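Local coordinates for yopT (Bacillus subtilis, PDB 2DLB), which is of unknown function, is encoded by the SPbeta prophage and forms a homodimer whose two chains share intermolecular beta-sheets, at the interface of chains A and B. Coordinates in Å, arbitrary orientation; residue numbers count along the deposited sequence, not the author numbering. Chains: chain A/B, yopT.

Contact 1: the interface of chains A and B. Residues chain A 40-44; chain B 44-46.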
ATOM      1  N   SER A  40      -3.228   7.426  -7.506  1.00  7.79           N
ATOM      2  CA  SER A  40      -3.443   6.091  -8.040  1.00  7.39           C
ATOM      3  C   SER A  40      -4.781   5.534  -7.560  1.00  7.03           C
ATOM      4  O   SER A  40      -5.144   5.636  -6.394  1.00  8.51           O
ATOM      5  CB  SER A  40      -2.300   5.185  -7.609  1.00  7.48           C
ATOM      6  OG  SER A  40      -2.546   3.845  -7.910  1.00  9.89           O
ATOM      7  N   LYS A  41      -5.511   4.890  -8.484  1.00  7.38           N
ATOM      8  CA  LYS A  41      -6.831   4.362  -8.197  1.00  7.41           C
ATOM      9  C   LYS A  41      -6.828   2.903  -7.761  1.00  6.47           C
ATOM     10  O   LYS A  41      -7.873   2.402  -7.319  1.00  7.71           O
ATOM     11  CB  LYS A  41      -7.728   4.505  -9.449  1.00 10.18           C
ATOM     12  CG  LYS A  41      -7.882   5.949  -9.870  1.00 13.39           C
ATOM     13  CD  LYS A  41      -8.702   6.802  -8.943  1.00 25.15           C
ATOM     14  CE  LYS A  41      -9.098   8.090  -9.638  1.00 29.35           C
ATOM     15  NZ  LYS A  41      -9.471   9.194  -8.744  1.00 35.13           N
ATOM     16  N   GLU A  42      -5.716   2.217  -7.937  1.00  6.86           N
ATOM     17  CA  GLU A  42      -5.669   0.756  -7.706  1.00  6.59           C
ATOM     18  C   GLU A  42      -4.300   0.358  -7.242  1.00  7.16           C
ATOM     19  O   GLU A  42      -3.279   0.774  -7.818  1.00  8.43           O
ATOM     20  CB  GLU A  42      -6.042   0.008  -8.996  1.00  7.92           C
ATOM     21  CG  GLU A  42      -6.202  -1.523  -8.846  1.00 10.04           C
ATOM     22  CD  GLU A  42      -6.763  -2.140 -10.105  1.00 10.51           C
ATOM     23  OE1 GLU A  42      -6.204  -1.952 -11.184  1.00 15.81           O
ATOM     24  OE2 GLU A  42      -7.812  -2.782 -10.053  1.00 10.88           O
ATOM     25  N   VAL A  43      -4.250  -0.452  -6.201  1.00  7.74           N
ATOM     26  CA  VAL A  43      -3.037  -1.019  -5.637  1.00  7.50           C
ATOM     27  C   VAL A  43      -3.134  -2.539  -5.721  1.00  6.50           C
ATOM     28  O   VAL A  43      -4.191  -3.126  -5.578  1.00  8.10           O
ATOM     29  CB  VAL A  43      -2.822  -0.533  -4.189  1.00  7.80           C
ATOM     30  CG1 VAL A  43      -3.949  -0.943  -3.243  1.00  9.81           C
ATOM     31  CG2 VAL A  43      -1.450  -0.973  -3.657  1.00  9.37           C
ATOM     32  N   SER A  44      -1.992  -3.167  -5.979  1.00  7.25           N
ATOM     33  CA  SER A  44      -1.943  -4.617  -6.035  1.00  7.40           C
ATOM     34  C   SER A  44      -0.854  -5.147  -5.141  1.00  7.24           C
ATOM     35  O   SER A  44       0.189  -4.511  -4.945  1.00  9.03           O
ATOM     36  CB  SER A  44      -1.741  -5.067  -7.479  1.00 11.91           C
ATOM     37  OG  SER A  44      -0.542  -5.017  -8.064  1.00 22.52           O
TER
ATOM     38  N   SER B  44       2.245  -2.720  -5.718  1.00  7.69           N
ATOM     39  CA  SER B  44       2.284  -2.073  -7.046  1.00  8.70           C
ATOM     40  C   SER B  44       1.138  -1.112  -7.161  1.00  6.90           C
ATOM     41  O   SER B  44       0.041  -1.363  -6.643  1.00 10.71           O
ATOM     42  CB  SER B  44       2.176  -3.185  -8.123  1.00 13.14           C
ATOM     43  OG  SER B  44       3.277  -4.063  -7.907  1.00 15.29           O
ATOM     44  N   PHE B  45       1.397  -0.016  -7.864  1.00  6.09           N
ATOM     45  CA  PHE B  45       0.399   1.043  -8.063  1.00  6.03           C
ATOM     46  C   PHE B  45       0.178   1.267  -9.548  1.00  6.43           C
ATOM     47  O   PHE B  45       1.147   1.403 -10.308  1.00  7.76           O
ATOM     48  CB  PHE B  45       0.843   2.344  -7.414  1.00  7.14           C
ATOM     49  CG  PHE B  45       0.971   2.227  -5.911  1.00  6.60           C
ATOM     50  CD1 PHE B  45       2.150   1.808  -5.298  1.00  7.62           C
ATOM     51  CD2 PHE B  45      -0.098   2.539  -5.104  1.00  8.70           C
ATOM     52  CE1 PHE B  45       2.248   1.683  -3.917  1.00  8.86           C
ATOM     53  CE2 PHE B  45      -0.040   2.398  -3.713  1.00 10.36           C
ATOM     54  CZ  PHE B  45       1.156   1.972  -3.151  1.00 10.30           C
ATOM     55  N   LEU B  46      -1.084   1.351  -9.931  1.00  6.62           N
ATOM     56  CA  LEU B  46      -1.485   1.675 -11.304  1.00  6.84           C
ATOM     57  C   LEU B  46      -1.650   3.186 -11.431  1.00  6.68           C
ATOM     58  O   LEU B  46      -2.448   3.817 -10.726  1.00  8.42           O
ATOM     59  CB  LEU B  46      -2.790   0.966 -11.642  1.00  8.77           C
ATOM     60  CG  LEU B  46      -3.337   1.294 -13.036  1.00  9.45           C
ATOM     61  CD1 LEU B  46      -2.419   0.822 -14.146  1.00 12.25           C
ATOM     62  CD2 LEU B  46      -4.717   0.643 -13.168  1.00 12.40           C
TER
HETATM   63  O   HOH W   1      -4.704   5.164 -11.377  1.00  9.65           O
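Backbone hydrogen bonds dominate where strand 42-46 of chain A runs antiparallel to its copy in chain B, and A:Ser44 faces B:Ser44 at the centre of the pairing. A:Ser44 N and B:Ser44 O are 2.8 Å apart, and the reciprocal bond from B:Ser44 N to A:Ser44 O closes the ring typical of antiparallel strands. Two residues along, B:Leu46 N donates to A:Glu42 O in an almost straight bond, 178° at the hydrogen.

Beyond the strand, a side chain takes over. A:Ser40 holds its hydroxyl trans to the main-chain nitrogen (chi1 171°), and OG donates to B:Leu46 O over 2.8 Å. The donor sits above the carbonyl plane, 42° out of it, while the same OG lies in plane at the edge of the B:Phe45 ring. A small serine suits this place because it can cap a strand-end carbonyl without displacing the ring. Water 1 also meets B:Leu46 O, at 2.7 Å, and links it to A:Lys41 N.

Apolar contact is made on one side by A:Val43 and B:Phe45, which lie alongside each other and point the same way. On the opposite side, the extended A:Glu42 crosses B:Leu46, its carboxylate OE1 3.6 Å from the methyl CD2.

Contact 2: the interface of chains A and B. Residues chain A 16, 18, 26, 30, 67-68; chain B 4, 6.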
ATOM      1  N   LEU A  16      13.334   1.566  -1.139  1.00 19.84           N
ATOM      2  CA  LEU A  16      13.685   2.093  -2.460  1.00 21.35           C
ATOM      3  C   LEU A  16      15.145   2.548  -2.413  1.00 21.05           C
ATOM      4  O   LEU A  16      15.487   3.390  -1.556  1.00 21.78           O
ATOM      5  CB  LEU A  16      12.940   3.312  -2.917  1.00 23.81           C
ATOM      6  CG  LEU A  16      11.732   3.313  -3.814  1.00 31.97           C
ATOM      7  CD1 LEU A  16      11.267   4.764  -3.957  1.00 26.66           C
ATOM      8  CD2 LEU A  16      11.996   2.650  -5.164  1.00 31.09           C
ATOM      9  N   ASN A  18      18.620   4.068  -4.484  1.00 16.58           N
ATOM     10  CA  ASN A  18      18.985   4.895  -5.646  1.00 15.07           C
ATOM     11  C   ASN A  18      20.423   5.358  -5.486  1.00 14.53           C
ATOM     12  O   ASN A  18      21.087   4.960  -4.534  1.00 16.91           O
ATOM     13  CB  ASN A  18      17.999   6.024  -5.862  1.00 17.94           C
ATOM     14  CG  ASN A  18      17.907   7.014  -4.696  1.00 15.62           C
ATOM     15  OD1 ASN A  18      18.861   7.166  -3.949  1.00 17.21           O
ATOM     16  ND2 ASN A  18      16.780   7.670  -4.566  1.00 15.00           N
ATOM     17  N   SER A  26      18.918  12.045  -2.746  1.00 12.26           N
ATOM     18  CA  SER A  26      18.241  10.745  -2.690  1.00 11.71           C
ATOM     19  C   SER A  26      16.788  10.886  -2.288  1.00 10.70           C
ATOM     20  O   SER A  26      15.878  10.289  -2.892  1.00 11.60           O
ATOM     21  CB  SER A  26      18.975   9.821  -1.720  1.00 11.34           C
ATOM     22  OG  SER A  26      18.369   8.529  -1.732  1.00 12.95           O
ATOM     23  N   VAL A  30      13.160  10.073  -4.403  1.00 11.22           N
ATOM     24  CA  VAL A  30      12.109   9.227  -3.883  1.00 11.76           C
ATOM     25  C   VAL A  30      10.835  10.022  -3.730  1.00 10.34           C
ATOM     26  O   VAL A  30       9.726   9.526  -4.016  1.00 11.93           O
ATOM     27  CB  VAL A  30      12.521   8.620  -2.499  1.00 16.78           C
ATOM     28  CG1 VAL A  30      11.347   8.080  -1.716  1.00 18.42           C
ATOM     29  CG2 VAL A  30      13.630   7.598  -2.784  1.00 17.60           C
ATOM     30  N   THR A  67      16.796   7.387   5.520  1.00  9.48           N
ATOM     31  CA  THR A  67      17.678   7.457   4.364  1.00 10.00           C
ATOM     32  C   THR A  67      19.078   7.119   4.817  1.00 10.26           C
ATOM     33  O   THR A  67      19.601   7.745   5.763  1.00 10.77           O
ATOM     34  CB  THR A  67      17.669   8.851   3.736  1.00 10.78           C
ATOM     35  OG1 THR A  67      16.317   9.181   3.402  1.00 10.60           O
ATOM     36  CG2 THR A  67      18.512   8.948   2.458  1.00 12.48           C
ATOM     37  N   GLU A  68      19.696   6.110   4.218  1.00 11.37           N
ATOM     38  CA  GLU A  68      20.957   5.568   4.713  1.00 12.77           C
ATOM     39  C   GLU A  68      21.922   5.328   3.552  1.00 12.65           C
ATOM     40  O   GLU A  68      21.608   4.651   2.594  1.00 12.62           O
ATOM     41  CB  GLU A  68      20.681   4.263   5.466  1.00 15.83           C
ATOM     42  CG  GLU A  68      19.658   4.445   6.600  1.00 20.64           C
ATOM     43  CD  GLU A  68      19.243   3.283   7.413  1.00 24.61           C
ATOM     44  OE1 GLU A  68      19.846   2.201   7.267  1.00 33.74           O
ATOM     45  OE2 GLU A  68      18.297   3.377   8.230  1.00 22.48           O
TER
ATOM     46  N   TYR B   4      22.079   5.020  -1.829  1.00 14.78           N
ATOM     47  CA  TYR B   4      21.287   5.243  -0.657  1.00 12.22           C
ATOM     48  C   TYR B   4      20.116   4.265  -0.595  1.00 12.03           C
ATOM     49  O   TYR B   4      19.518   4.010  -1.655  1.00 15.52           O
ATOM     50  CB  TYR B   4      20.700   6.696  -0.587  1.00 14.53           C
ATOM     51  CG  TYR B   4      21.851   7.667  -0.391  1.00 13.74           C
ATOM     52  CD1 TYR B   4      22.489   8.212  -1.485  1.00 14.11           C
ATOM     53  CD2 TYR B   4      22.290   8.007   0.869  1.00 13.49           C
ATOM     54  CE1 TYR B   4      23.540   9.078  -1.362  1.00 14.82           C
ATOM     55  CE2 TYR B   4      23.355   8.869   1.038  1.00 13.30           C
ATOM     56  CZ  TYR B   4      23.973   9.400  -0.082  1.00 13.20           C
ATOM     57  OH  TYR B   4      25.018  10.272   0.034  1.00 14.10           O
ATOM     58  N   ASN B   6      16.350   4.045   1.074  1.00 10.70           N
ATOM     59  CA  ASN B   6      15.286   4.760   1.722  1.00  9.74           C
ATOM     60  C   ASN B   6      14.181   3.795   2.134  1.00  9.83           C
ATOM     61  O   ASN B   6      13.793   2.932   1.379  1.00 12.56           O
ATOM     62  CB  ASN B   6      14.679   5.821   0.786  1.00 11.19           C
ATOM     63  CG  ASN B   6      15.625   6.935   0.442  1.00 10.63           C
ATOM     64  OD1 ASN B   6      15.635   7.999   1.076  1.00 12.45           O
ATOM     65  ND2 ASN B   6      16.415   6.716  -0.584  1.00 13.24           N
TER
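An intermolecular antiparallel beta-sheet of the YopT-family dimer continues here, with the start of strand 3-19 of chain B lying against the end of the same strand in chain A and beside strand 52-69. B:Asn6 exchanges two backbone bonds with A:Leu16, and B:Tyr4 does the same with A:Asn18; B:Asn6 N reaches A:Leu16 O at 2.8 Å.

With CG opposite the carbonyl carbon (chi1 -66°), the side-chain amide of B:Asn6 spans two elements of chain A. Its ND2 donates to A:Ser26 OG of helix 23-35 at 2.9 Å, with the hydroxyl oxygen only 1° out of the amide plane. Its OD1 accepts from A:Thr67 OG1 at 2.7 Å, the donor tilted 33° from the carbonyl plane. Asparagine suits this position because one short amide offers both a donor and an acceptor, and bonds at both ends fix its rotation.

A:Asn18 forms the second shell. A:Ser26 OG passes its hydrogen to A:Asn18 OD1, in plane on a lone pair at 2.6 Å, which leaves the serine oxygen to accept from B:Asn6. A:Asn18 ND2 returns to the helix carbonyl A:Ser26 O at 3.2 Å. Around this polar chain, A:Val30 CG2 lies 3.9 Å from B:Asn6 CG, and A:Ser26 CB touches B:Tyr4 CB at 3.7 Å.

Contact 3: the interface of chains A and B. Residues chain A 16, 33, 36-37; chain B 45, 47, 53, 55.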
ATOM      1  N   LEU A  16      13.334   1.566  -1.139  1.00 19.84           N
ATOM      2  CA  LEU A  16      13.685   2.093  -2.460  1.00 21.35           C
ATOM      3  C   LEU A  16      15.145   2.548  -2.413  1.00 21.05           C
ATOM      4  O   LEU A  16      15.487   3.390  -1.556  1.00 21.78           O
ATOM      5  CB  LEU A  16      12.940   3.312  -2.917  1.00 23.81           C
ATOM      6  CG  LEU A  16      11.732   3.313  -3.814  1.00 31.97           C
ATOM      7  CD1 LEU A  16      11.267   4.764  -3.957  1.00 26.66           C
ATOM      8  CD2 LEU A  16      11.996   2.650  -5.164  1.00 31.09           C
ATOM      9  N   ILE A  33       8.898  10.335  -6.973  1.00 13.09           N
ATOM     10  CA  ILE A  33       8.231   9.066  -7.309  1.00 13.99           C
ATOM     11  C   ILE A  33       6.945   8.949  -6.500  1.00 13.57           C
ATOM     12  O   ILE A  33       5.872   8.635  -7.016  1.00 14.68           O
ATOM     13  CB  ILE A  33       9.141   7.866  -7.067  1.00 13.60           C
ATOM     14  CG1 ILE A  33      10.289   7.812  -8.091  1.00 16.91           C
ATOM     15  CG2 ILE A  33       8.397   6.509  -7.038  1.00 16.54           C
ATOM     16  CD1 ILE A  33      11.432   6.880  -7.714  1.00 20.20           C
ATOM     17  N   ASN A  36       4.022  11.271  -7.366  1.00 14.68           N
ATOM     18  CA  ASN A  36       3.324  10.821  -8.590  1.00 14.99           C
ATOM     19  C   ASN A  36       2.470   9.583  -8.328  1.00 13.06           C
ATOM     20  O   ASN A  36       1.831   9.162  -9.317  1.00 14.91           O
ATOM     21  CB  ASN A  36       4.344  10.569  -9.693  1.00 19.49           C
ATOM     22  CG  ASN A  36       4.827  11.869 -10.322  1.00 27.65           C
ATOM     23  OD1 ASN A  36       4.058  12.829 -10.392  1.00 36.61           O
ATOM     24  ND2 ASN A  36       6.077  11.848 -10.726  1.00 35.04           N
ATOM     25  N   LEU A  37       2.389   9.032  -7.145  1.00 12.10           N
ATOM     26  CA  LEU A  37       1.515   7.914  -6.858  1.00 12.06           C
ATOM     27  C   LEU A  37       0.225   8.336  -6.152  1.00 10.53           C
ATOM     28  O   LEU A  37      -0.671   7.515  -6.037  1.00 11.80           O
ATOM     29  CB  LEU A  37       2.179   6.892  -5.928  1.00 12.04           C
ATOM     30  CG  LEU A  37       3.447   6.224  -6.453  1.00 18.84           C
ATOM     31  CD1 LEU A  37       4.101   5.357  -5.383  1.00 24.80           C
ATOM     32  CD2 LEU A  37       3.116   5.451  -7.737  1.00 28.43           C
TER
ATOM     33  N   PHE B  45       1.397  -0.016  -7.864  1.00  6.09           N
ATOM     34  CA  PHE B  45       0.399   1.043  -8.063  1.00  6.03           C
ATOM     35  C   PHE B  45       0.178   1.267  -9.548  1.00  6.43           C
ATOM     36  O   PHE B  45       1.147   1.403 -10.308  1.00  7.76           O
ATOM     37  CB  PHE B  45       0.843   2.344  -7.414  1.00  7.14           C
ATOM     38  CG  PHE B  45       0.971   2.227  -5.911  1.00  6.60           C
ATOM     39  CD1 PHE B  45       2.150   1.808  -5.298  1.00  7.62           C
ATOM     40  CD2 PHE B  45      -0.098   2.539  -5.104  1.00  8.70           C
ATOM     41  CE1 PHE B  45       2.248   1.683  -3.917  1.00  8.86           C
ATOM     42  CE2 PHE B  45      -0.040   2.398  -3.713  1.00 10.36           C
ATOM     43  CZ  PHE B  45       1.156   1.972  -3.151  1.00 10.30           C
ATOM     44  N   LYS B  47      -0.902   3.762 -12.357  1.00  8.05           N
ATOM     45  CA  LYS B  47      -0.964   5.188 -12.614  1.00  8.28           C
ATOM     46  C   LYS B  47      -1.986   5.473 -13.709  1.00  7.95           C
ATOM     47  O   LYS B  47      -2.308   4.612 -14.530  1.00  9.03           O
ATOM     48  CB  LYS B  47       0.445   5.710 -12.921  1.00 11.83           C
ATOM     49  CG  LYS B  47       1.364   5.626 -11.692  1.00 18.55           C
ATOM     50  CD  LYS B  47       2.792   6.028 -11.899  1.00 28.10           C
ATOM     51  CE  LYS B  47       3.027   7.375 -12.530  1.00 37.85           C
ATOM     52  NZ  LYS B  47       4.487   7.616 -12.730  1.00 41.62           N
ATOM     53  N   GLU B  53       3.986   1.001 -11.116  1.00 10.73           N
ATOM     54  CA  GLU B  53       5.210   1.101 -10.332  1.00 11.55           C
ATOM     55  C   GLU B  53       5.165   0.082  -9.225  1.00  9.39           C
ATOM     56  O   GLU B  53       4.188  -0.006  -8.504  1.00  9.45           O
ATOM     57  CB  GLU B  53       5.311   2.499  -9.746  1.00 14.26           C
ATOM     58  CG  GLU B  53       5.266   3.442 -10.951  1.00 25.44           C
ATOM     59  CD  GLU B  53       5.635   4.870 -10.698  1.00 35.91           C
ATOM     60  OE1 GLU B  53       5.984   5.238  -9.568  1.00 30.17           O
ATOM     61  OE2 GLU B  53       5.559   5.606 -11.723  1.00 53.84           O
ATOM     62  N   PHE B  55       7.140  -1.834  -5.898  1.00  8.07           N
ATOM     63  CA  PHE B  55       7.976  -1.581  -4.757  1.00  8.70           C
ATOM     64  C   PHE B  55       8.126  -2.815  -3.846  1.00  8.44           C
ATOM     65  O   PHE B  55       7.175  -3.542  -3.641  1.00  9.17           O
ATOM     66  CB  PHE B  55       7.438  -0.447  -3.910  1.00  9.79           C
ATOM     67  CG  PHE B  55       7.256   0.803  -4.745  1.00 10.59           C
ATOM     68  CD1 PHE B  55       8.349   1.622  -4.991  1.00 11.34           C
ATOM     69  CD2 PHE B  55       6.060   1.143  -5.300  1.00 14.12           C
ATOM     70  CE1 PHE B  55       8.264   2.739  -5.788  1.00 14.46           C
ATOM     71  CE2 PHE B  55       5.929   2.290  -6.116  1.00 14.18           C
ATOM     72  CZ  PHE B  55       7.029   3.064  -6.348  1.00 15.78           C
TER
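With CG opposite the carbonyl carbon in both A:Leu37 (chi1 -61°) and B:Phe55 (chi1 -56°), the two side chains approach from opposite directions and meet across the interface. The leucine branches divide the work. A:Leu37 CD1 meets the rim of B:Phe55 at CE2, 3.6 Å away, whereas CD2 turns to B:Phe45 CB at 3.9 Å and to the carboxylate of B:Glu53, with OE1 at 3.4 Å. A leucine suits this corner because its forked end can fill against two aromatic residues at once.

Other parts of the B:Phe55 rim meet different elements of chain A. A:Leu16 of strand 3-19 sets its methyl CD2 in plane at the ring edge, 3.8 Å from B:Phe55 CE1. From helix 23-35, A:Ile33 slides past in the opposite direction and places CG2 3.8 Å from B:Phe55 CZ. Within chain B, CD2 of B:Phe55 lies in plane at the edge of the B:Phe45 ring, which probably helps to hold the two rings in place.

Also in chain B, B:Lys47 NZ forms a salt bridge with B:Glu53 OE2, 2.5 Å apart and on the syn side but 29° out of the carboxylate plane. This pairing probably eases placement of the charged group beside A:Leu37 and A:Ile33, while the lysine's aliphatic CE passes A:Asn36 O at 3.9 Å. The patch packs the helix of chain A and the loop residues that follow it onto the sheet of chain B, adding an apolar anchor to the homodimer.

Contact 4: the interface of chains A and B. Residues chain A 10, 12, 43, 45, 57; chain B 10, 12, 43, 45.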
ATOM      1  N   LEU A  10      -4.197   0.593   5.434  1.00  8.93           N
ATOM      2  CA  LEU A  10      -3.004  -0.222   5.322  1.00  9.36           C
ATOM      3  C   LEU A  10      -1.774   0.653   5.564  1.00 11.36           C
ATOM      4  O   LEU A  10      -1.608   1.669   4.871  1.00 15.28           O
ATOM      5  CB  LEU A  10      -2.859  -0.847   3.942  1.00 11.78           C
ATOM      6  CG  LEU A  10      -4.090  -1.495   3.338  1.00 12.18           C
ATOM      7  CD1 LEU A  10      -3.722  -2.119   1.990  1.00 14.36           C
ATOM      8  CD2 LEU A  10      -4.707  -2.503   4.260  1.00 14.43           C
ATOM      9  N   LEU A  12       2.017   0.476   5.230  1.00  9.32           N
ATOM     10  CA  LEU A  12       3.068  -0.245   4.582  1.00  8.57           C
ATOM     11  C   LEU A  12       4.414   0.449   4.804  1.00  8.65           C
ATOM     12  O   LEU A  12       4.476   1.649   4.923  1.00 10.71           O
ATOM     13  CB  LEU A  12       2.858  -0.274   3.068  1.00  8.55           C
ATOM     14  CG  LEU A  12       1.457  -0.698   2.600  1.00 10.21           C
ATOM     15  CD1 LEU A  12       1.456  -0.795   1.075  1.00 13.67           C
ATOM     16  CD2 LEU A  12       0.990  -1.967   3.234  1.00 12.23           C
ATOM     17  N   VAL A  43      -4.250  -0.452  -6.201  1.00  7.74           N
ATOM     18  CA  VAL A  43      -3.037  -1.019  -5.637  1.00  7.50           C
ATOM     19  C   VAL A  43      -3.134  -2.539  -5.721  1.00  6.50           C
ATOM     20  O   VAL A  43      -4.191  -3.126  -5.578  1.00  8.10           O
ATOM     21  CB  VAL A  43      -2.822  -0.533  -4.189  1.00  7.80           C
ATOM     22  CG1 VAL A  43      -3.949  -0.943  -3.243  1.00  9.81           C
ATOM     23  CG2 VAL A  43      -1.450  -0.973  -3.657  1.00  9.37           C
ATOM     24  N   PHE A  45      -1.091  -6.314  -4.573  1.00  6.32           N
ATOM     25  CA  PHE A  45      -0.138  -7.002  -3.707  1.00  6.66           C
ATOM     26  C   PHE A  45       0.274  -8.326  -4.345  1.00  6.86           C
ATOM     27  O   PHE A  45      -0.586  -9.099  -4.751  1.00  7.39           O
ATOM     28  CB  PHE A  45      -0.719  -7.279  -2.328  1.00  7.49           C
ATOM     29  CG  PHE A  45      -0.894  -6.006  -1.530  1.00  7.47           C
ATOM     30  CD1 PHE A  45      -1.979  -5.224  -1.689  1.00  7.22           C
ATOM     31  CD2 PHE A  45       0.116  -5.624  -0.663  1.00 10.76           C
ATOM     32  CE1 PHE A  45      -2.096  -4.036  -0.997  1.00  7.69           C
ATOM     33  CE2 PHE A  45      -0.021  -4.448   0.037  1.00 12.72           C
ATOM     34  CZ  PHE A  45      -1.111  -3.645  -0.118  1.00 10.00           C
ATOM     35  N   LEU A  57      -8.073   1.760  -4.419  1.00  6.96           N
ATOM     36  CA  LEU A  57      -7.346   2.658  -3.537  1.00  8.14           C
ATOM     37  C   LEU A  57      -8.055   3.994  -3.478  1.00  8.94           C
ATOM     38  O   LEU A  57      -8.221   4.621  -4.546  1.00 10.62           O
ATOM     39  CB  LEU A  57      -5.925   2.832  -4.078  1.00  8.69           C
ATOM     40  CG  LEU A  57      -4.950   3.651  -3.301  1.00  8.98           C
ATOM     41  CD1 LEU A  57      -4.739   3.072  -1.899  1.00 10.01           C
ATOM     42  CD2 LEU A  57      -3.629   3.724  -4.064  1.00 11.19           C
TER
ATOM     43  N   LEU B  10       4.039   4.158   3.614  1.00 10.20           N
ATOM     44  CA  LEU B  10       2.866   4.450   2.795  1.00 10.73           C
ATOM     45  C   LEU B  10       1.617   4.165   3.611  1.00 11.27           C
ATOM     46  O   LEU B  10       1.469   3.060   4.099  1.00 18.27           O
ATOM     47  CB  LEU B  10       2.855   3.624   1.515  1.00 12.54           C
ATOM     48  CG  LEU B  10       4.112   3.501   0.679  1.00 12.97           C
ATOM     49  CD1 LEU B  10       3.867   2.597  -0.558  1.00 16.66           C
ATOM     50  CD2 LEU B  10       4.659   4.835   0.197  1.00 14.07           C
ATOM     51  N   LEU B  12      -2.205   3.849   3.178  1.00  8.46           N
ATOM     52  CA  LEU B  12      -3.195   3.650   2.154  1.00  8.46           C
ATOM     53  C   LEU B  12      -4.584   3.445   2.767  1.00  7.86           C
ATOM     54  O   LEU B  12      -4.671   2.871   3.865  1.00  9.88           O
ATOM     55  CB  LEU B  12      -2.901   2.400   1.337  1.00  8.47           C
ATOM     56  CG  LEU B  12      -1.510   2.308   0.695  1.00 10.04           C
ATOM     57  CD1 LEU B  12      -1.480   1.102  -0.220  1.00 11.79           C
ATOM     58  CD2 LEU B  12      -1.118   3.596  -0.040  1.00 12.01           C
ATOM     59  N   VAL B  43       4.398  -4.463  -3.531  1.00  7.97           N
ATOM     60  CA  VAL B  43       3.176  -3.672  -3.705  1.00  7.93           C
ATOM     61  C   VAL B  43       3.324  -2.853  -4.959  1.00  8.00           C
ATOM     62  O   VAL B  43       4.424  -2.332  -5.252  1.00 10.00           O
ATOM     63  CB  VAL B  43       2.876  -2.783  -2.480  1.00  8.60           C
ATOM     64  CG1 VAL B  43       3.977  -1.797  -2.212  1.00 10.35           C
ATOM     65  CG2 VAL B  43       1.532  -2.075  -2.572  1.00 10.19           C
ATOM     66  N   PHE B  45       1.397  -0.016  -7.864  1.00  6.09           N
ATOM     67  CA  PHE B  45       0.399   1.043  -8.063  1.00  6.03           C
ATOM     68  C   PHE B  45       0.178   1.267  -9.548  1.00  6.43           C
ATOM     69  O   PHE B  45       1.147   1.403 -10.308  1.00  7.76           O
ATOM     70  CB  PHE B  45       0.843   2.344  -7.414  1.00  7.14           C
ATOM     71  CG  PHE B  45       0.971   2.227  -5.911  1.00  6.60           C
ATOM     72  CD1 PHE B  45       2.150   1.808  -5.298  1.00  7.62           C
ATOM     73  CD2 PHE B  45      -0.098   2.539  -5.104  1.00  8.70           C
ATOM     74  CE1 PHE B  45       2.248   1.683  -3.917  1.00  8.86           C
ATOM     75  CE2 PHE B  45      -0.040   2.398  -3.713  1.00 10.36           C
ATOM     76  CZ  PHE B  45       1.156   1.972  -3.151  1.00 10.30           C
TER
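B:Val43 CG2 lies over one face of the A:Phe45 ring, 3.8 Å above its plane and displaced toward the rim. The B:Phe45 ring is approached differently by A:Leu57: CD2 of the leucine lies in plane at the ring edge, 3.8 Å from CE2. These two approaches bring aromatic surface against branched aliphatic groups from strands 42-46 and 52-69.

Between the rings, A:Val43 and B:Val43 cross at a slant. Each valine puts CG2 trans to its main-chain nitrogen (chi1 61° for CG1), which directs the two methyls at each other; A:Val43 CG2 and B:Val43 CG2 are 3.4 Å apart, a close fit for two methyls. Beta-branched valine favours an extended strand and is compact enough for this central position.

The opposite layer is built from strand 3-19 of each chain. A:Leu10 and B:Leu12 exchange two backbone bonds, as do A:Leu12 and B:Leu10, with B:Leu12 N reaching A:Leu10 O at 2.8 Å. Inward from this ladder, A:Leu12 and B:Leu12 cross near a right angle and touch through CD1 at 3.7 Å. A:Leu12 CD1 also meets B:Val43 CG2 tip to tip at 3.9 Å, and A:Leu57 CD1 rests 3.8 Å from B:Leu12 CB. The longer leucine ends of strand 3-19 thus reach the compact valines. The patch joins two intermolecular strand pairings through a shared hydrophobic core, holding the homodimer together at its two-fold centre.

Contact 1 and contact 4 lie about 7 Å apart, measured between the centres of their C-alpha atoms, and share A:Val43 and B:Phe45, so strand 42-46 serves both the pairing and the core. Contact 3 is about 8 Å from contact 1 and 10 Å from contact 4; B:Phe45 belongs to all three. Contact 2 stands farther out, 22 Å from contact 1, but is tied to contact 3, 14 Å away, through A:Leu16. Strand 3-19 runs from contact 4 to contact 2. Twofold symmetry repeats each contact, giving the homodimer a long, interlocked interface.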